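Local coordinates for ribonucleoside triphosphate reductase (Lactobacillus leichmannii, PDB 1L1L), which catalyses the adenosylcobalamin-dependent reduction of ribonucleoside triphosphates to 2'-deoxyribonucleoside triphosphates, working as a monomeric class II ribonucleotide reductase, at residues A17-H22 with E430-D435; V122-Q127 with F165-S170; L184-D189 with L250-S255; V199-V204 with P276-L281; F422-L427 with E438-A443. All coordinates share one frame; numbering follows the deposited sequence.

Contact 1 of 5, residues A17-H22 with E430-D435; sequences ASVKPH and EEQGWD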
# COMPACT_ATOMS: atom_id res chain seq x y z
N ALA A 17 -22.91 23.29 4.05
CA ALA A 17 -23.82 24.21 3.38
C ALA A 17 -23.19 24.87 2.16
O ALA A 17 -23.88 25.16 1.19
CB ALA A 17 -24.30 25.28 4.36
N SER A 18 -21.88 25.08 2.21
CA SER A 18 -21.17 25.75 1.11
C SER A 18 -20.23 24.87 0.28
O SER A 18 -19.78 25.28 -0.81
CB SER A 18 -20.37 26.92 1.67
OG SER A 18 -19.49 26.48 2.69
N VAL A 19 -19.91 23.68 0.78
CA VAL A 19 -19.02 22.79 0.05
C VAL A 19 -19.73 21.53 -0.42
O VAL A 19 -20.37 20.84 0.37
CB VAL A 19 -17.80 22.39 0.91
CG1 VAL A 19 -16.92 21.41 0.13
CG2 VAL A 19 -17.01 23.62 1.30
N LYS A 20 -19.61 21.25 -1.71
CA LYS A 20 -20.20 20.08 -2.32
C LYS A 20 -19.07 19.09 -2.64
O LYS A 20 -18.22 19.38 -3.49
CB LYS A 20 -20.92 20.46 -3.62
CG LYS A 20 -21.43 19.28 -4.43
CD LYS A 20 -21.95 19.73 -5.80
CE LYS A 20 -22.48 18.54 -6.60
NZ LYS A 20 -22.94 18.95 -7.96
N PRO A 21 -19.04 17.94 -1.95
CA PRO A 21 -17.99 16.94 -2.19
C PRO A 21 -17.93 16.59 -3.66
O PRO A 21 -18.96 16.33 -4.27
CB PRO A 21 -18.43 15.76 -1.34
CG PRO A 21 -19.15 16.42 -0.19
CD PRO A 21 -19.96 17.48 -0.90
N HIS A 22 -16.72 16.61 -4.23
CA HIS A 22 -16.53 16.30 -5.63
C HIS A 22 -16.46 14.78 -5.82
O HIS A 22 -15.41 14.23 -6.13
CB HIS A 22 -15.24 16.96 -6.13
CG HIS A 22 -15.05 16.88 -7.62
ND1 HIS A 22 -14.70 15.71 -8.26
CD2 HIS A 22 -15.12 17.83 -8.57
CE1 HIS A 22 -14.56 15.95 -9.55
NE2 HIS A 22 -14.81 17.23 -9.77
N GLU A 430 -8.26 22.79 -7.36
CA GLU A 430 -8.41 24.07 -8.05
C GLU A 430 -9.87 24.39 -8.34
O GLU A 430 -10.31 25.52 -8.15
CB GLU A 430 -7.62 24.05 -9.37
CG GLU A 430 -6.11 24.03 -9.18
CD GLU A 430 -5.37 24.06 -10.50
OE1 GLU A 430 -4.21 24.53 -10.51
OE2 GLU A 430 -5.92 23.61 -11.53
N GLU A 431 -10.61 23.39 -8.82
CA GLU A 431 -12.03 23.56 -9.13
C GLU A 431 -12.84 23.82 -7.85
O GLU A 431 -13.94 24.39 -7.90
CB GLU A 431 -12.56 22.32 -9.87
CG GLU A 431 -11.85 22.07 -11.20
CD GLU A 431 -12.25 20.76 -11.86
OE1 GLU A 431 -12.18 19.71 -11.19
OE2 GLU A 431 -12.62 20.78 -13.06
N GLN A 432 -12.30 23.41 -6.70
CA GLN A 432 -12.96 23.62 -5.41
C GLN A 432 -12.54 24.96 -4.81
O GLN A 432 -12.77 25.22 -3.62
CB GLN A 432 -12.64 22.50 -4.43
CG GLN A 432 -13.36 21.19 -4.74
CD GLN A 432 -14.83 21.25 -4.39
OE1 GLN A 432 -15.52 22.20 -4.76
NE2 GLN A 432 -15.31 20.25 -3.67
N GLY A 433 -11.90 25.79 -5.63
CA GLY A 433 -11.49 27.11 -5.18
C GLY A 433 -10.26 27.21 -4.29
O GLY A 433 -10.08 28.20 -3.58
N TRP A 434 -9.41 26.19 -4.33
CA TRP A 434 -8.21 26.23 -3.50
C TRP A 434 -6.98 26.72 -4.25
O TRP A 434 -6.90 26.64 -5.47
CB TRP A 434 -7.90 24.84 -2.93
CG TRP A 434 -8.82 24.38 -1.83
CD1 TRP A 434 -10.01 23.73 -1.96
CD2 TRP A 434 -8.59 24.51 -0.42
NE1 TRP A 434 -10.54 23.44 -0.73
CE2 TRP A 434 -9.69 23.92 0.24
CE3 TRP A 434 -7.56 25.08 0.35
CZ2 TRP A 434 -9.79 23.87 1.63
CZ3 TRP A 434 -7.66 25.03 1.73
CH2 TRP A 434 -8.77 24.43 2.36
N ASP A 435 -6.03 27.27 -3.49
CA ASP A 435 -4.76 27.70 -4.06
C ASP A 435 -3.88 26.47 -3.81
O ASP A 435 -3.69 26.08 -2.66
CB ASP A 435 -4.20 28.90 -3.29
CG ASP A 435 -2.67 28.97 -3.32
OD1 ASP A 435 -2.08 28.91 -4.43
OD2 ASP A 435 -2.07 29.10 -2.24
O HOH W 1 -17.88 22.82 -3.77
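Val-19, the first residue beyond helix 9-18, meets the second segment loosely: its CG1 lies 4.3 Å from NE2 of Gln-432. Lys-20 then offers both of its backbone polar atoms to the same glutamine. Its N donates to a water (3.1 Å), which passes a hydrogen to Gln-432 OE1, while its O takes a hydrogen bond from Gln-432 NE2 at 3.0 Å. The N-H...O angle is 151°, and the donor stands above the carbonyl plane. Gln-432 reaches this position because its chain folds about the CB-CG bond (chi2 -73°), presenting both ends of the amide to the Lys-20 backbone. NE2 also donates to the carbonyl of Gly-91. The glutamine comes at the finish of helix 426-431, where a Schellman motif with Gly-433 as its C-prime residue turns the chain; the residues just past helix 9-18 and helix 426-431 meet at the protein surface. Beyond Pro-21, which rests on Tyr-90 of helix 72-90, His-22 sends its CB over to Gln-432 NE2. The imidazole swings toward Glu-431 with CG anti to the backbone N. Its NE2 stays 3.9 Å from Glu-431 OE1, the ring and carboxylate planes lying 33° apart, and the backbone of His-22 is hydrogen-bonded to Gly-91.

Contact 2 of 5, residues V122-Q127 with F165-S170; sequences VAIRPQ and FSVARS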
# COMPACT_ATOMS: atom_id res chain seq x y z
N VAL A 122 11.81 -3.92 5.22
CA VAL A 122 12.66 -4.56 6.22
C VAL A 122 13.64 -5.49 5.50
O VAL A 122 13.26 -6.18 4.55
CB VAL A 122 11.83 -5.36 7.26
CG1 VAL A 122 11.08 -6.50 6.59
CG2 VAL A 122 12.75 -5.91 8.34
N ALA A 123 14.89 -5.49 5.95
CA ALA A 123 15.94 -6.34 5.37
C ALA A 123 15.88 -7.73 6.04
O ALA A 123 15.82 -7.82 7.27
CB ALA A 123 17.32 -5.70 5.60
N ILE A 124 15.90 -8.79 5.24
CA ILE A 124 15.84 -10.14 5.79
C ILE A 124 17.24 -10.62 6.18
O ILE A 124 17.87 -11.39 5.45
CB ILE A 124 15.23 -11.16 4.79
CG1 ILE A 124 13.86 -10.67 4.31
CG2 ILE A 124 15.04 -12.51 5.48
CD1 ILE A 124 12.89 -10.36 5.43
N ARG A 125 17.70 -10.13 7.33
CA ARG A 125 18.99 -10.51 7.89
C ARG A 125 18.81 -10.56 9.40
O ARG A 125 18.02 -9.79 9.96
CB ARG A 125 20.06 -9.48 7.55
CG ARG A 125 19.76 -8.07 8.04
CD ARG A 125 21.01 -7.19 7.95
NE ARG A 125 20.72 -5.77 8.12
CZ ARG A 125 20.42 -4.93 7.13
NH1 ARG A 125 20.35 -5.38 5.88
NH2 ARG A 125 20.17 -3.65 7.39
N PRO A 126 19.54 -11.46 10.09
CA PRO A 126 19.39 -11.53 11.54
C PRO A 126 19.55 -10.14 12.15
O PRO A 126 20.43 -9.38 11.76
CB PRO A 126 20.50 -12.49 11.95
CG PRO A 126 20.55 -13.43 10.77
CD PRO A 126 20.49 -12.47 9.60
N GLN A 127 18.68 -9.80 13.09
CA GLN A 127 18.72 -8.49 13.74
C GLN A 127 18.24 -8.60 15.17
O GLN A 127 17.61 -9.59 15.55
CB GLN A 127 17.80 -7.49 13.01
CG GLN A 127 18.18 -7.15 11.60
CD GLN A 127 17.17 -6.22 10.94
OE1 GLN A 127 16.85 -5.16 11.48
NE2 GLN A 127 16.67 -6.62 9.78
N PHE A 165 10.51 -6.27 1.38
CA PHE A 165 11.63 -6.83 2.14
C PHE A 165 12.76 -7.21 1.20
O PHE A 165 12.53 -7.45 0.02
CB PHE A 165 11.16 -8.03 2.96
CG PHE A 165 10.60 -9.17 2.14
CD1 PHE A 165 11.44 -10.15 1.60
CD2 PHE A 165 9.23 -9.28 1.93
CE1 PHE A 165 10.92 -11.20 0.87
CE2 PHE A 165 8.70 -10.33 1.20
CZ PHE A 165 9.54 -11.30 0.66
N SER A 166 13.98 -7.24 1.72
CA SER A 166 15.13 -7.56 0.89
C SER A 166 15.77 -8.90 1.20
O SER A 166 16.08 -9.18 2.36
CB SER A 166 16.19 -6.47 1.02
OG SER A 166 17.36 -6.80 0.26
N VAL A 167 15.93 -9.72 0.17
CA VAL A 167 16.58 -11.02 0.29
C VAL A 167 17.79 -10.98 -0.63
O VAL A 167 18.14 -11.97 -1.26
CB VAL A 167 15.68 -12.18 -0.16
CG1 VAL A 167 14.57 -12.40 0.87
CG2 VAL A 167 15.10 -11.88 -1.53
N ALA A 168 18.42 -9.81 -0.72
CA ALA A 168 19.61 -9.65 -1.55
C ALA A 168 20.56 -10.74 -1.06
O ALA A 168 20.44 -11.18 0.08
CB ALA A 168 20.23 -8.28 -1.33
N ARG A 169 21.49 -11.17 -1.91
CA ARG A 169 22.42 -12.20 -1.48
C ARG A 169 23.13 -11.74 -0.20
O ARG A 169 23.29 -12.51 0.74
CB ARG A 169 23.45 -12.51 -2.58
CG ARG A 169 22.90 -13.36 -3.73
CD ARG A 169 24.01 -13.66 -4.75
NE ARG A 169 23.56 -14.41 -5.93
CZ ARG A 169 23.22 -15.70 -5.95
NH1 ARG A 169 23.28 -16.43 -4.84
NH2 ARG A 169 22.85 -16.28 -7.08
N SER A 170 23.50 -10.46 -0.17
CA SER A 170 24.18 -9.90 0.99
C SER A 170 23.46 -10.10 2.32
O SER A 170 24.11 -10.17 3.37
CB SER A 170 24.43 -8.41 0.78
OG SER A 170 23.21 -7.70 0.69
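Ile-124 is laid against Phe-165 and Val-167 by its CG1 branch. That methylene sits 3.7 Å from CD1 of the Phe-165 ring, approaching obliquely, and 3.9 Å from CG1 of Val-167, while the terminal CD1 rests on Phe-165 CB. Val-167 CG1 itself lies in the plane of the ring, at its edge. Phe-165 holds CG between its backbone N and carbonyl carbon (chi1 61°), a rotamer that carries the ring away from Val-122 and leaves CB to touch Val-122 CG1 at 3.9 Å. Val-122 and Phe-165 form one parallel bridge with their side chains on one face of the sheet; Ala-123 and Ser-166 form the next, on the opposite face. Strands 119-123 and 162-166, with helix 148-158 between them in sequence, form a beta-alpha-beta unit, probably part of the ten-stranded alpha-beta barrel. Cys-119, starting the first strand, is disulfide-bonded to Cys-419, probably the redox pair that supplies reducing equivalents, as in this family. The strands are joined through Ser-166, whose N donates to Val-122 O (3.1 Å) and whose O accepts from Ile-124 N (2.9 Å), in the carbonyl plane. Ile-124 centres an inverse gamma turn just where the pairing stops, and its side chain also touches Phe-150 and Cys-305.

Contact 3 of 5, residues L184-D189 with L250-S255; sequences LQLVVD and LILDLS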
# COMPACT_ATOMS: atom_id res chain seq x y z
N LEU A 184 7.89 -30.61 15.17
CA LEU A 184 6.78 -29.74 15.55
C LEU A 184 5.39 -30.36 15.65
O LEU A 184 4.93 -31.07 14.75
CB LEU A 184 6.70 -28.56 14.57
CG LEU A 184 5.58 -27.54 14.75
CD1 LEU A 184 5.78 -26.80 16.06
CD2 LEU A 184 5.57 -26.56 13.57
N GLN A 185 4.72 -30.08 16.76
CA GLN A 185 3.37 -30.57 16.97
C GLN A 185 2.51 -29.36 17.30
O GLN A 185 2.88 -28.56 18.16
CB GLN A 185 3.31 -31.57 18.13
CG GLN A 185 4.22 -32.77 17.99
CD GLN A 185 4.03 -33.75 19.13
OE1 GLN A 185 3.02 -34.46 19.18
NE2 GLN A 185 4.98 -33.79 20.05
N LEU A 186 1.39 -29.22 16.61
CA LEU A 186 0.48 -28.11 16.85
C LEU A 186 -0.75 -28.68 17.53
O LEU A 186 -1.46 -29.52 16.97
CB LEU A 186 0.10 -27.44 15.52
CG LEU A 186 1.28 -26.94 14.68
CD1 LEU A 186 0.78 -26.27 13.42
CD2 LEU A 186 2.12 -25.98 15.50
N VAL A 187 -0.99 -28.22 18.76
CA VAL A 187 -2.11 -28.70 19.55
C VAL A 187 -3.31 -27.77 19.54
O VAL A 187 -3.18 -26.56 19.71
CB VAL A 187 -1.71 -28.91 21.02
CG1 VAL A 187 -2.83 -29.62 21.76
CG2 VAL A 187 -0.43 -29.69 21.11
N VAL A 188 -4.48 -28.36 19.34
CA VAL A 188 -5.75 -27.64 19.36
C VAL A 188 -6.73 -28.57 20.05
O VAL A 188 -7.33 -29.45 19.42
CB VAL A 188 -6.26 -27.30 17.95
CG1 VAL A 188 -7.71 -26.85 18.02
CG2 VAL A 188 -5.40 -26.18 17.34
N ASP A 189 -6.88 -28.37 21.35
CA ASP A 189 -7.77 -29.18 22.19
C ASP A 189 -9.09 -29.56 21.54
O ASP A 189 -9.68 -28.78 20.80
CB ASP A 189 -8.03 -28.44 23.51
CG ASP A 189 -8.96 -29.21 24.42
OD1 ASP A 189 -8.92 -30.45 24.42
OD2 ASP A 189 -9.73 -28.56 25.16
N LEU A 250 9.45 -29.12 19.78
CA LEU A 250 8.58 -27.98 20.03
C LEU A 250 7.10 -28.33 19.95
O LEU A 250 6.65 -29.00 19.02
CB LEU A 250 8.89 -26.86 19.03
CG LEU A 250 8.01 -25.61 19.15
CD1 LEU A 250 8.06 -25.10 20.59
CD2 LEU A 250 8.49 -24.53 18.18
N ILE A 251 6.35 -27.86 20.94
CA ILE A 251 4.92 -28.10 20.99
C ILE A 251 4.23 -26.75 21.16
O ILE A 251 4.33 -26.13 22.21
CB ILE A 251 4.53 -28.99 22.18
CG1 ILE A 251 5.33 -30.29 22.16
CG2 ILE A 251 3.03 -29.27 22.13
CD1 ILE A 251 5.17 -31.14 23.41
N LEU A 252 3.55 -26.30 20.11
CA LEU A 252 2.83 -25.02 20.17
C LEU A 252 1.34 -25.30 20.37
O LEU A 252 0.71 -25.98 19.56
CB LEU A 252 3.07 -24.22 18.88
CG LEU A 252 4.51 -23.76 18.65
CD1 LEU A 252 4.62 -23.04 17.32
CD2 LEU A 252 4.95 -22.85 19.78
N ASP A 253 0.80 -24.77 21.46
CA ASP A 253 -0.61 -24.96 21.80
C ASP A 253 -1.45 -23.76 21.36
O ASP A 253 -1.28 -22.66 21.89
CB ASP A 253 -0.74 -25.15 23.32
CG ASP A 253 -2.08 -25.74 23.73
OD1 ASP A 253 -3.11 -25.34 23.15
OD2 ASP A 253 -2.10 -26.59 24.64
N LEU A 254 -2.34 -23.97 20.39
CA LEU A 254 -3.20 -22.90 19.87
C LEU A 254 -4.66 -23.16 20.25
O LEU A 254 -5.58 -22.85 19.49
CB LEU A 254 -3.11 -22.83 18.33
CG LEU A 254 -1.79 -23.17 17.63
CD1 LEU A 254 -1.90 -22.76 16.17
CD2 LEU A 254 -0.63 -22.45 18.29
N SER A 255 -4.87 -23.74 21.43
CA SER A 255 -6.23 -24.04 21.89
C SER A 255 -7.01 -22.78 22.24
O SER A 255 -8.24 -22.78 22.23
CB SER A 255 -6.18 -24.98 23.10
OG SER A 255 -5.58 -26.23 22.78
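Gln-185 and Val-187 reach across to Leu-250, Leu-252 and Leu-254 through a regular parallel ladder. Gln-185 N donates to Leu-250 O and its O accepts from Leu-252 N; Val-187 repeats the pattern, with N bonded to Leu-252 O at 2.9 Å and O receiving Leu-254 N at 2.8 Å. Weaker CA-H...O contacts fill in between, as from Leu-186 CA to Leu-252 O.

Past the last bridge the polar contact passes to side chains. Ser-255 OG accepts from Asp-189 N at 2.9 Å, nearly straight at 172°, and donates to Asp-253 OD1 at 2.7 Å; these two bonds grip the hydroxyl. The same carboxylate oxygen also takes Ser-255 N, closing an Asx turn. Arg-219 forms a salt bridge with OD1, and Tyr-217 binds OD2, which probably favours the charged carboxylate.

The apolar contacts divide between the two faces. Leu-184 places CD1 4.0 Å from Leu-250 CG, with Leu-252 next to it, and Leu-186 CD2 meets Leu-252 CB at 3.9 Å; each leucine pair runs side by side in the same direction. On the reverse face Val-187 CG2, anti to its carbonyl carbon, presses on Ile-251 CG2 (3.6 Å), while Gln-185 lies alongside Ile-251 and its NE2 donates to Val-210 O.

Strand 249-253 is the middle member of a three-stranded parallel sheet in the insertion domain of B12-dependent ribonucleotide reductases, between 183-187 and 216-219; on the leucine face of the sheet, helix 224-236 packs on Leu-184, Leu-250 and Leu-252, helix 275-289 on Leu-184 and Leu-186.

Contact 4 of 5, residues V199-V204 with P276-L281; sequences VKVGAV and PLISML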
# COMPACT_ATOMS: atom_id res chain seq x y z
N VAL A 199 -7.55 -30.05 12.89
CA VAL A 199 -7.08 -31.41 12.68
C VAL A 199 -6.87 -31.58 11.18
O VAL A 199 -5.90 -32.19 10.74
CB VAL A 199 -8.12 -32.46 13.18
CG1 VAL A 199 -7.73 -33.86 12.72
CG2 VAL A 199 -8.20 -32.41 14.70
N LYS A 200 -7.79 -31.01 10.40
CA LYS A 200 -7.72 -31.08 8.96
C LYS A 200 -6.46 -30.46 8.37
O LYS A 200 -5.97 -30.90 7.33
CB LYS A 200 -8.94 -30.41 8.34
CG LYS A 200 -10.22 -31.20 8.52
CD LYS A 200 -11.38 -30.55 7.78
CE LYS A 200 -11.71 -29.16 8.34
NZ LYS A 200 -10.65 -28.13 8.10
N VAL A 201 -5.92 -29.45 9.04
CA VAL A 201 -4.71 -28.81 8.54
C VAL A 201 -3.43 -29.28 9.22
O VAL A 201 -2.37 -28.71 9.01
CB VAL A 201 -4.79 -27.27 8.65
CG1 VAL A 201 -5.89 -26.73 7.75
CG2 VAL A 201 -5.03 -26.86 10.09
N GLY A 202 -3.53 -30.31 10.06
CA GLY A 202 -2.33 -30.82 10.70
C GLY A 202 -2.16 -30.73 12.20
O GLY A 202 -1.14 -31.16 12.73
N ALA A 203 -3.14 -30.17 12.90
CA ALA A 203 -3.04 -30.07 14.36
C ALA A 203 -3.54 -31.36 15.00
O ALA A 203 -4.39 -32.05 14.43
CB ALA A 203 -3.85 -28.88 14.86
N VAL A 204 -3.02 -31.69 16.18
CA VAL A 204 -3.45 -32.90 16.88
C VAL A 204 -4.22 -32.58 18.16
O VAL A 204 -3.96 -31.58 18.83
CB VAL A 204 -2.24 -33.79 17.26
CG1 VAL A 204 -1.59 -34.34 16.00
CG2 VAL A 204 -1.24 -33.01 18.08
N PRO A 276 -5.19 -21.17 9.38
CA PRO A 276 -4.12 -20.64 8.54
C PRO A 276 -2.77 -20.57 9.25
O PRO A 276 -1.72 -20.71 8.62
CB PRO A 276 -4.64 -19.25 8.13
CG PRO A 276 -5.58 -18.90 9.26
CD PRO A 276 -6.29 -20.21 9.52
N LEU A 277 -2.81 -20.36 10.57
CA LEU A 277 -1.58 -20.29 11.35
C LEU A 277 -0.91 -21.66 11.44
O LEU A 277 0.31 -21.78 11.42
CB LEU A 277 -1.86 -19.78 12.77
CG LEU A 277 -0.65 -19.75 13.71
CD1 LEU A 277 0.40 -18.80 13.14
CD2 LEU A 277 -1.08 -19.31 15.11
N ILE A 278 -1.73 -22.71 11.54
CA ILE A 278 -1.22 -24.07 11.64
C ILE A 278 -0.41 -24.41 10.39
O ILE A 278 0.77 -24.77 10.48
CB ILE A 278 -2.38 -25.08 11.83
CG1 ILE A 278 -3.00 -24.87 13.22
CG2 ILE A 278 -1.89 -26.52 11.67
CD1 ILE A 278 -4.36 -25.47 13.39
N SER A 279 -1.04 -24.28 9.23
CA SER A 279 -0.39 -24.55 7.95
C SER A 279 0.90 -23.76 7.81
O SER A 279 1.95 -24.29 7.42
CB SER A 279 -1.33 -24.18 6.80
OG SER A 279 -2.60 -24.79 6.98
N MET A 280 0.83 -22.46 8.12
CA MET A 280 2.00 -21.60 8.02
C MET A 280 3.16 -22.12 8.87
O MET A 280 4.30 -22.14 8.41
CB MET A 280 1.65 -20.18 8.46
CG MET A 280 2.77 -19.18 8.28
SD MET A 280 2.59 -17.77 9.43
CE MET A 280 3.72 -18.26 10.72
N LEU A 281 2.88 -22.52 10.10
CA LEU A 281 3.93 -23.01 10.98
C LEU A 281 4.50 -24.34 10.47
O LEU A 281 5.70 -24.59 10.57
CB LEU A 281 3.40 -23.20 12.40
CG LEU A 281 3.07 -21.91 13.14
CD1 LEU A 281 2.22 -22.23 14.37
CD2 LEU A 281 4.36 -21.18 13.53
O HOH W 2 -2.18 -27.87 6.18
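The chain of Val-201 passes closest to helix 275-289 at Ser-279, their CA atoms 6.1 Å apart, with no direct hydrogen bond between the segments. Ile-278 fills the approach. Its CG2 and CB both meet CG2 of Val-201, the methyls 3.5 Å apart, and the two side chains cross at about a right angle. Val-201 brings that methyl forward by placing it between its own N and carbonyl carbon, with CG1 anti to the carbonyl carbon (chi1 -65°). The CG2 methyl of Ile-278 also touches Val-201 O at 3.5 Å, while CG1, anti to the carbonyl carbon, extends so that CD1 reaches Ala-203 CB at 3.7 Å. Between these two neighbours, Gly-202 is the C-prime residue of the Schellman motif that ends helix 195-200, its positive phi turning the chain back toward strand 183-187 within the insertion domain. The turn sets Val-201 and Ala-203 on Ile-278, which also packs on Leu-186 and Leu-254. Next to this, Val-201 CB lies 3.7 Å from Ser-279 OG. A water bridges the polar atoms here, donating to Val-201 O at 3.0 Å and lying 3.2 Å from Ser-279 OG, which also makes a weak bond to Met-275 O one helical turn back.

Contact 5 of 5, residues F422-L427 with E438-A443; sequences FEVFPL and EVFALA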
# COMPACT_ATOMS: atom_id res chain seq x y z
N PHE A 422 0.03 11.19 1.55
CA PHE A 422 -1.11 12.07 1.50
C PHE A 422 -1.31 12.34 0.02
O PHE A 422 -0.36 12.64 -0.68
CB PHE A 422 -0.83 13.38 2.22
CG PHE A 422 -2.06 14.18 2.50
CD1 PHE A 422 -2.80 13.95 3.64
CD2 PHE A 422 -2.50 15.13 1.58
CE1 PHE A 422 -3.98 14.67 3.88
CE2 PHE A 422 -3.69 15.84 1.81
CZ PHE A 422 -4.42 15.61 2.96
N GLU A 423 -2.54 12.22 -0.45
CA GLU A 423 -2.81 12.43 -1.87
C GLU A 423 -3.59 13.70 -2.21
O GLU A 423 -4.59 14.03 -1.58
CB GLU A 423 -3.53 11.21 -2.44
CG GLU A 423 -3.46 11.12 -3.94
CD GLU A 423 -3.35 9.68 -4.43
OE1 GLU A 423 -4.22 8.86 -4.06
OE2 GLU A 423 -2.39 9.37 -5.17
N VAL A 424 -3.09 14.40 -3.22
CA VAL A 424 -3.69 15.63 -3.69
C VAL A 424 -4.12 15.47 -5.15
O VAL A 424 -3.42 14.85 -5.96
CB VAL A 424 -2.70 16.80 -3.55
CG1 VAL A 424 -3.32 18.09 -4.13
CG2 VAL A 424 -2.36 17.00 -2.08
N PHE A 425 -5.29 16.00 -5.46
CA PHE A 425 -5.83 15.95 -6.81
C PHE A 425 -5.86 17.41 -7.29
O PHE A 425 -6.85 18.13 -7.08
CB PHE A 425 -7.26 15.39 -6.80
CG PHE A 425 -7.38 14.03 -6.15
CD1 PHE A 425 -6.69 12.93 -6.65
CD2 PHE A 425 -8.21 13.85 -5.04
CE1 PHE A 425 -6.83 11.67 -6.05
CE2 PHE A 425 -8.35 12.60 -4.44
CZ PHE A 425 -7.66 11.50 -4.95
N PRO A 426 -4.77 17.87 -7.92
CA PRO A 426 -4.62 19.23 -8.44
C PRO A 426 -5.84 19.82 -9.15
O PRO A 426 -6.32 20.90 -8.78
CB PRO A 426 -3.41 19.11 -9.37
CG PRO A 426 -2.55 18.13 -8.63
CD PRO A 426 -3.55 17.08 -8.16
N LEU A 427 -6.35 19.13 -10.17
CA LEU A 427 -7.51 19.63 -10.90
C LEU A 427 -8.71 19.88 -10.00
O LEU A 427 -9.33 20.95 -10.04
CB LEU A 427 -7.90 18.65 -12.02
CG LEU A 427 -8.98 19.14 -12.99
CD1 LEU A 427 -8.57 20.48 -13.59
CD2 LEU A 427 -9.17 18.10 -14.09
N GLU A 438 -1.23 26.34 -1.10
CA GLU A 438 -1.75 26.16 0.26
C GLU A 438 -2.22 24.73 0.52
O GLU A 438 -2.17 24.24 1.65
CB GLU A 438 -2.92 27.12 0.53
CG GLU A 438 -3.77 26.71 1.73
CD GLU A 438 -4.82 27.74 2.13
OE1 GLU A 438 -5.40 28.39 1.24
OE2 GLU A 438 -5.06 27.90 3.35
N VAL A 439 -2.67 24.06 -0.53
CA VAL A 439 -3.13 22.68 -0.39
C VAL A 439 -1.94 21.81 -0.05
O VAL A 439 -1.98 21.02 0.90
CB VAL A 439 -3.79 22.19 -1.70
CG1 VAL A 439 -4.07 20.68 -1.62
CG2 VAL A 439 -5.08 22.95 -1.94
N PHE A 440 -0.86 21.95 -0.81
CA PHE A 440 0.32 21.14 -0.56
C PHE A 440 0.98 21.42 0.78
O PHE A 440 1.65 20.56 1.34
CB PHE A 440 1.32 21.27 -1.71
CG PHE A 440 0.91 20.50 -2.93
CD1 PHE A 440 0.18 21.10 -3.95
CD2 PHE A 440 1.19 19.13 -3.03
CE1 PHE A 440 -0.27 20.36 -5.05
CE2 PHE A 440 0.75 18.39 -4.11
CZ PHE A 440 0.01 19.01 -5.13
N ALA A 441 0.78 22.62 1.31
CA ALA A 441 1.36 22.95 2.60
C ALA A 441 0.54 22.24 3.69
O ALA A 441 1.10 21.74 4.67
CB ALA A 441 1.37 24.48 2.81
N LEU A 442 -0.78 22.19 3.54
CA LEU A 442 -1.60 21.51 4.54
C LEU A 442 -1.24 20.02 4.46
O LEU A 442 -1.15 19.32 5.47
CB LEU A 442 -3.09 21.70 4.24
CG LEU A 442 -3.67 23.10 4.53
CD1 LEU A 442 -5.03 23.26 3.85
CD2 LEU A 442 -3.79 23.28 6.03
N ALA A 443 -1.03 19.55 3.24
CA ALA A 443 -0.69 18.14 3.03
C ALA A 443 0.58 17.80 3.81
O ALA A 443 0.59 16.88 4.63
CB ALA A 443 -0.49 17.88 1.55
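Val-424 makes the largest single contribution to the contact between the strand and helix 436-450. Its CB lies against the far end of the Phe-440 ring, 3.8 Å from both CZ and CE2. From there the branches part. CG1, anti to the backbone N (chi1 177°), runs on to Phe-440 CZ at 3.6 Å and to Val-439 CG1 at 3.7 Å, touching both side chains. CG2 lies nearer the Ala-443 end, with Phe-440 CE2 at 4.0 Å and Ala-443 CB at 4.2 Å. The valine thus touches three residues of the helix, approaching the phenyl ring obliquely. Pro-426 CG lies at the edge of that ring, near its plane.

Two residues earlier on the same side of the strand, Phe-422 lays one ring face over Ala-443. The alanine CA makes a CH-pi contact, 4.1 Å from the ring centroid and 24° off the normal, and its methyl lies 3.4 Å from CD2. All these surfaces are buried and apolar.

Strand 422-424 and helix 438-443 run almost antiparallel, at 170° and 9.3 Å between their axes; the chain leaves strand 421-424, passes through helix 426-431 and returns in helix 436-450. Strand 421-424 lies between 94-96 and 471-474, the latter parallel to it, and Ile-472 packs on Phe-422, Phe-440 and Ala-443; helix 72-90 packs on Val-439 and Leu-442.

Contact 1 is a surface junction built on polar atoms and a water, whereas contacts 2, 3 and 5 are buried and contact 4 is partly so. Contacts 1 and 5 share helix 426-431 and touch where Trp-434 packs on Val-439 and Leu-442, so the surface turn lies directly against the apolar strand-helix interior. Contacts 3 and 4 form another pair, centres 9 Å apart: Leu-186 packs on Ile-278, Leu-186 O probably accepts a hydrogen bond from Val-204 N, and both contacts lie in the insertion domain. Contact 2 stands alone, its nearest atoms about 13 Å from contact 4. Contacts 2 and 3 rely on parallel backbone pairing, contacts 4 and 5 on side chains.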